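Local coordinates for protein transcriptional regulator, ROK family (Vibrio cholerae O1 biovar eltor, PDB 1Z05) that probably binds DNA as a zinc-containing transcriptional regulator of the ROK family, linked to carbohydrate metabolism, at residues Trp108-Gly116 and Ala405-Ile413. Sequence-based numbering, arbitrary orientation.
With SO4 (sulfate ion), chain C.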
ATOM      1  N   TRP A 108       0.606  -0.772 -33.808  1.00 36.74           N
ATOM      2  CA  TRP A 108       0.650   0.103 -32.641  1.00 36.90           C
ATOM      3  C   TRP A 108       1.975  -0.044 -31.918  1.00 37.44           C
ATOM      4  O   TRP A 108       2.479  -1.158 -31.738  1.00 37.38           O
ATOM      5  CB  TRP A 108      -0.452  -0.248 -31.648  1.00 36.20           C
ATOM      6  CG  TRP A 108      -1.839  -0.083 -32.155  1.00 38.02           C
ATOM      7  CD1 TRP A 108      -2.728  -1.077 -32.433  1.00 37.56           C
ATOM      8  CD2 TRP A 108      -2.526   1.149 -32.388  1.00 37.39           C
ATOM      9  NE1 TRP A 108      -3.921  -0.545 -32.839  1.00 38.12           N
ATOM     10  CE2 TRP A 108      -3.829   0.822 -32.820  1.00 38.26           C
ATOM     11  CE3 TRP A 108      -2.170   2.499 -32.270  1.00 40.09           C
ATOM     12  CZ2 TRP A 108      -4.775   1.794 -33.156  1.00 38.08           C
ATOM     13  CZ3 TRP A 108      -3.114   3.473 -32.606  1.00 39.28           C
ATOM     14  CH2 TRP A 108      -4.401   3.111 -33.047  1.00 39.07           C
ATOM     15  N   GLN A 109       2.505   1.085 -31.468  1.00 36.33           N
ATOM     16  CA  GLN A 109       3.809   1.132 -30.846  1.00 37.44           C
ATOM     17  C   GLN A 109       3.808   2.122 -29.685  1.00 37.75           C
ATOM     18  O   GLN A 109       2.854   2.872 -29.493  1.00 39.55           O
ATOM     19  CB  GLN A 109       4.855   1.560 -31.882  1.00 36.03           C
ATOM     20  CG  GLN A 109       4.938   0.654 -33.120  1.00 37.32           C
ATOM     21  CD  GLN A 109       5.813   1.237 -34.194  1.00 37.57           C
ATOM     22  OE1 GLN A 109       5.951   2.448 -34.286  1.00 40.70           O
ATOM     23  NE2 GLN A 109       6.411   0.379 -35.017  1.00 39.51           N
ATOM     24  N   PHE A 110       4.887   2.113 -28.911  1.00 39.06           N
ATOM     25  CA  PHE A 110       5.141   3.149 -27.916  1.00 37.88           C
ATOM     26  C   PHE A 110       6.653   3.300 -27.748  1.00 38.97           C
ATOM     27  O   PHE A 110       7.412   2.394 -28.099  1.00 39.19           O
ATOM     28  CB  PHE A 110       4.452   2.817 -26.573  1.00 36.84           C
ATOM     29  CG  PHE A 110       4.937   1.539 -25.915  1.00 37.49           C
ATOM     30  CD1 PHE A 110       6.030   1.555 -25.055  1.00 36.88           C
ATOM     31  CD2 PHE A 110       4.276   0.330 -26.137  1.00 34.02           C
ATOM     32  CE1 PHE A 110       6.483   0.385 -24.428  1.00 34.38           C
ATOM     33  CE2 PHE A 110       4.700  -0.843 -25.505  1.00 38.17           C
ATOM     34  CZ  PHE A 110       5.808  -0.820 -24.659  1.00 37.21           C
ATOM     35  N   LEU A 111       7.076   4.452 -27.232  1.00 38.52           N
ATOM     36  CA  LEU A 111       8.454   4.672 -26.839  1.00 40.00           C
ATOM     37  C   LEU A 111       8.608   4.408 -25.355  1.00 40.49           C
ATOM     38  O   LEU A 111       7.739   4.776 -24.552  1.00 40.08           O
ATOM     39  CB  LEU A 111       8.880   6.122 -27.104  1.00 41.82           C
ATOM     40  CG  LEU A 111       9.108   6.644 -28.516  1.00 45.08           C
ATOM     41  CD1 LEU A 111       9.801   8.007 -28.399  1.00 50.21           C
ATOM     42  CD2 LEU A 111       9.955   5.691 -29.334  1.00 52.21           C
ATOM     43  N   SER A 112       9.697   3.743 -24.997  1.00 40.27           N
ATOM     44  CA  SER A 112      10.047   3.553 -23.597  1.00 40.94           C
ATOM     45  C   SER A 112      11.465   4.060 -23.454  1.00 41.39           C
ATOM     46  O   SER A 112      12.340   3.701 -24.246  1.00 42.22           O
ATOM     47  CB  SER A 112       9.935   2.081 -23.189  1.00 41.57           C
ATOM     48  OG  SER A 112      10.155   1.922 -21.794  1.00 43.56           O
ATOM     49  N   MET A 113      11.675   4.924 -22.465  1.00 40.95           N
ATOM     50  CA  MET A 113      12.961   5.551 -22.234  1.00 41.10           C
ATOM     51  C   MET A 113      13.471   5.282 -20.826  1.00 39.66           C
ATOM     52  O   MET A 113      12.690   5.120 -19.883  1.00 38.76           O
ATOM     53  CB  MET A 113      12.844   7.062 -22.451  1.00 39.79           C
ATOM     54  CG  MET A 113      12.432   7.443 -23.865  1.00 42.05           C
ATOM     55  SD  MET A 113      12.045   9.199 -24.025  1.00 47.09           S
ATOM     56  CE  MET A 113      13.680   9.904 -24.088  1.00 50.37           C
ATOM     57  N   ARG A 114      14.786   5.225 -20.687  1.00 40.19           N
ATOM     58  CA  ARG A 114      15.402   5.276 -19.369  1.00 39.90           C
ATOM     59  C   ARG A 114      16.380   6.439 -19.310  1.00 40.20           C
ATOM     60  O   ARG A 114      17.265   6.558 -20.168  1.00 40.14           O
ATOM     61  CB  ARG A 114      16.125   3.970 -19.024  1.00 39.32           C
ATOM     62  CG  ARG A 114      16.911   4.073 -17.697  1.00 37.63           C
ATOM     63  CD  ARG A 114      17.670   2.793 -17.336  1.00 41.16           C
ATOM     64  NE  ARG A 114      18.580   3.054 -16.221  1.00 42.30           N
ATOM     65  CZ  ARG A 114      18.213   3.057 -14.942  1.00 43.05           C
ATOM     66  NH1 ARG A 114      16.949   2.786 -14.606  1.00 41.35           N
ATOM     67  NH2 ARG A 114      19.105   3.348 -14.000  1.00 39.26           N
ATOM     68  N   LEU A 115      16.211   7.293 -18.303  1.00 39.90           N
ATOM     69  CA  LEU A 115      17.226   8.274 -17.954  1.00 39.93           C
ATOM     70  C   LEU A 115      18.108   7.656 -16.880  1.00 39.76           C
ATOM     71  O   LEU A 115      17.724   7.597 -15.708  1.00 38.72           O
ATOM     72  CB  LEU A 115      16.595   9.593 -17.472  1.00 40.20           C
ATOM     73  CG  LEU A 115      17.553  10.772 -17.215  1.00 41.64           C
ATOM     74  CD1 LEU A 115      18.404  11.088 -18.448  1.00 40.92           C
ATOM     75  CD2 LEU A 115      16.800  12.022 -16.762  1.00 40.54           C
ATOM     76  N   GLY A 116      19.275   7.167 -17.294  1.00 38.82           N
ATOM     77  CA  GLY A 116      20.221   6.540 -16.380  1.00 37.68           C
ATOM     78  C   GLY A 116      21.332   7.501 -16.010  1.00 37.83           C
ATOM     79  O   GLY A 116      21.307   8.665 -16.414  1.00 36.96           O
ATOM     80  N   ALA A 405      16.483  -2.377 -19.857  1.00 47.07           N
ATOM     81  CA  ALA A 405      16.280  -1.129 -19.145  1.00 46.14           C
ATOM     82  C   ALA A 405      14.934  -0.465 -19.437  1.00 43.78           C
ATOM     83  O   ALA A 405      14.466   0.352 -18.643  1.00 44.12           O
ATOM     84  CB  ALA A 405      17.424  -0.173 -19.447  1.00 45.86           C
ATOM     85  N   THR A 406      14.313  -0.805 -20.566  1.00 41.54           N
ATOM     86  CA  THR A 406      13.058  -0.150 -20.951  1.00 39.55           C
ATOM     87  C   THR A 406      11.787  -0.997 -20.743  1.00 39.16           C
ATOM     88  O   THR A 406      10.682  -0.511 -20.985  1.00 35.54           O
ATOM     89  CB  THR A 406      13.096   0.439 -22.387  1.00 39.34           C
ATOM     90  OG1 THR A 406      13.260  -0.612 -23.349  1.00 37.31           O
ATOM     91  CG2 THR A 406      14.230   1.462 -22.535  1.00 37.84           C
ATOM     92  N   MET A 407      11.947  -2.243 -20.293  1.00 37.96           N
ATOM     93  CA  MET A 407      10.798  -3.076 -19.923  1.00 38.39           C
ATOM     94  C   MET A 407       9.951  -2.499 -18.791  1.00 37.98           C
ATOM     95  O   MET A 407       8.733  -2.682 -18.808  1.00 39.36           O
ATOM     96  CB  MET A 407      11.190  -4.528 -19.605  1.00 39.21           C
ATOM     97  CG  MET A 407      11.418  -5.404 -20.832  1.00 40.56           C
ATOM     98  SD  MET A 407      10.229  -5.207 -22.192  1.00 44.03           S
ATOM     99  CE  MET A 407       8.736  -5.925 -21.517  1.00 46.71           C
ATOM    100  N   PRO A 408      10.580  -1.843 -17.783  1.00 37.73           N
ATOM    101  CA  PRO A 408       9.780  -1.110 -16.807  1.00 35.95           C
ATOM    102  C   PRO A 408       8.822  -0.097 -17.441  1.00 35.66           C
ATOM    103  O   PRO A 408       7.678  -0.010 -17.026  1.00 34.32           O
ATOM    104  CB  PRO A 408      10.838  -0.400 -15.943  1.00 36.37           C
ATOM    105  CG  PRO A 408      12.022  -1.292 -16.013  1.00 37.17           C
ATOM    106  CD  PRO A 408      12.021  -1.808 -17.435  1.00 37.71           C
ATOM    107  N   GLY A 409       9.275   0.647 -18.456  1.00 34.56           N
ATOM    108  CA  GLY A 409       8.393   1.590 -19.135  1.00 33.66           C
ATOM    109  C   GLY A 409       7.282   0.878 -19.889  1.00 34.23           C
ATOM    110  O   GLY A 409       6.144   1.357 -19.941  1.00 32.92           O
ATOM    111  N   ALA A 410       7.616  -0.278 -20.462  1.00 34.20           N
ATOM    112  CA  ALA A 410       6.630  -1.124 -21.144  1.00 34.75           C
ATOM    113  C   ALA A 410       5.482  -1.528 -20.213  1.00 33.84           C
ATOM    114  O   ALA A 410       4.321  -1.522 -20.622  1.00 34.65           O
ATOM    115  CB  ALA A 410       7.310  -2.358 -21.757  1.00 31.79           C
ATOM    116  N   ALA A 411       5.820  -1.843 -18.962  1.00 34.51           N
ATOM    117  CA  ALA A 411       4.847  -2.193 -17.930  1.00 33.51           C
ATOM    118  C   ALA A 411       3.879  -1.058 -17.618  1.00 34.16           C
ATOM    119  O   ALA A 411       2.687  -1.291 -17.418  1.00 32.91           O
ATOM    120  CB  ALA A 411       5.565  -2.631 -16.669  1.00 33.78           C
ATOM    121  N   LEU A 412       4.393   0.171 -17.572  1.00 34.13           N
ATOM    122  CA  LEU A 412       3.567   1.356 -17.346  1.00 33.53           C
ATOM    123  C   LEU A 412       2.507   1.499 -18.445  1.00 32.58           C
ATOM    124  O   LEU A 412       1.371   1.865 -18.169  1.00 33.08           O
ATOM    125  CB  LEU A 412       4.428   2.633 -17.336  1.00 33.82           C
ATOM    126  CG  LEU A 412       5.465   2.827 -16.229  1.00 34.43           C
ATOM    127  CD1 LEU A 412       6.155   4.170 -16.400  1.00 31.63           C
ATOM    128  CD2 LEU A 412       4.811   2.739 -14.845  1.00 36.65           C
ATOM    129  N   ILE A 413       2.916   1.250 -19.681  1.00 32.36           N
ATOM    130  CA  ILE A 413       2.035   1.344 -20.857  1.00 33.31           C
ATOM    131  C   ILE A 413       0.994   0.220 -20.826  1.00 33.05           C
ATOM    132  O   ILE A 413      -0.196   0.468 -21.009  1.00 33.01           O
ATOM    133  CB  ILE A 413       2.850   1.313 -22.190  1.00 33.13           C
ATOM    134  CG1 ILE A 413       3.793   2.530 -22.295  1.00 34.13           C
ATOM    135  CG2 ILE A 413       1.934   1.233 -23.436  1.00 33.30           C
ATOM    136  CD1 ILE A 413       3.162   3.865 -21.926  1.00 33.93           C
TER
HETATM  137  S   SO4 C 407      22.736   3.217 -14.117  1.00 38.82           S
HETATM  138  O1  SO4 C 407      22.484   2.102 -15.022  1.00 37.36           O
HETATM  139  O2  SO4 C 407      22.620   2.792 -12.731  1.00 37.79           O
HETATM  140  O3  SO4 C 407      24.094   3.684 -14.391  1.00 42.30           O
HETATM  141  O4  SO4 C 407      21.766   4.281 -14.357  1.00 39.54           O
HETATM  142  O   HOH W   1      11.710   2.278 -19.171  1.00 29.09           O
HETATM  143  O   HOH W   2      14.613   1.634 -16.239  1.00 28.40           O
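Strand 108-116 brings Ser112 close to Gly409 in the first turn of helix 407-413, their CA atoms 5.1 Å apart. The axes of these short segments approach to 7.0 Å, and their N-to-C directions make an angle of 134°, so the helix runs obliquely against the strand. Phe110, Ser112 and Arg114 project from the strand face that meets the helix and the turn before it, while Leu111 and Met113 point the other way, onto helix 144-161. At the centre the Ser112 hydroxyl, anti to the backbone N (chi1 -175°), gives a 2.6 Å hydrogen bond from OG to Thr406 O, in the carbonyl plane and on a lone pair. That oxygen also accepts the first-turn helix bond from Ala410 N. Ser112 OG lies 3.2 Å from Gly409 CA, a close fit at a residue without a side chain. Ile413 CG2 sits over one face of the Phe110 ring, 4.0 Å from its centroid, as a CH-pi contact, while Ala410 CB meets the ring's edge at CZ; His125 of strand 119-126 also stacks with this ring. At the other end the extended Arg114 chain lays CD against Ala405 CB at 3.6 Å. Arg114 NH1 makes a salt bridge with Asp217 and reaches a water that donates to Ala405 O; NH2 bonds O4 of a sulfate, probably from the crystallisation liquor, at 2.8 Å. A second water donates to Ser112 OG and Met113 O. The helix that follows the second sheet is thus packed on the central strand of the first, in the ASKHA-type core of ROK proteins: apolar contacts pack one end, Ser112 adds a second donor to Thr406 O, and waters link Ala405 O and Met113 O to polar groups between strand and helix.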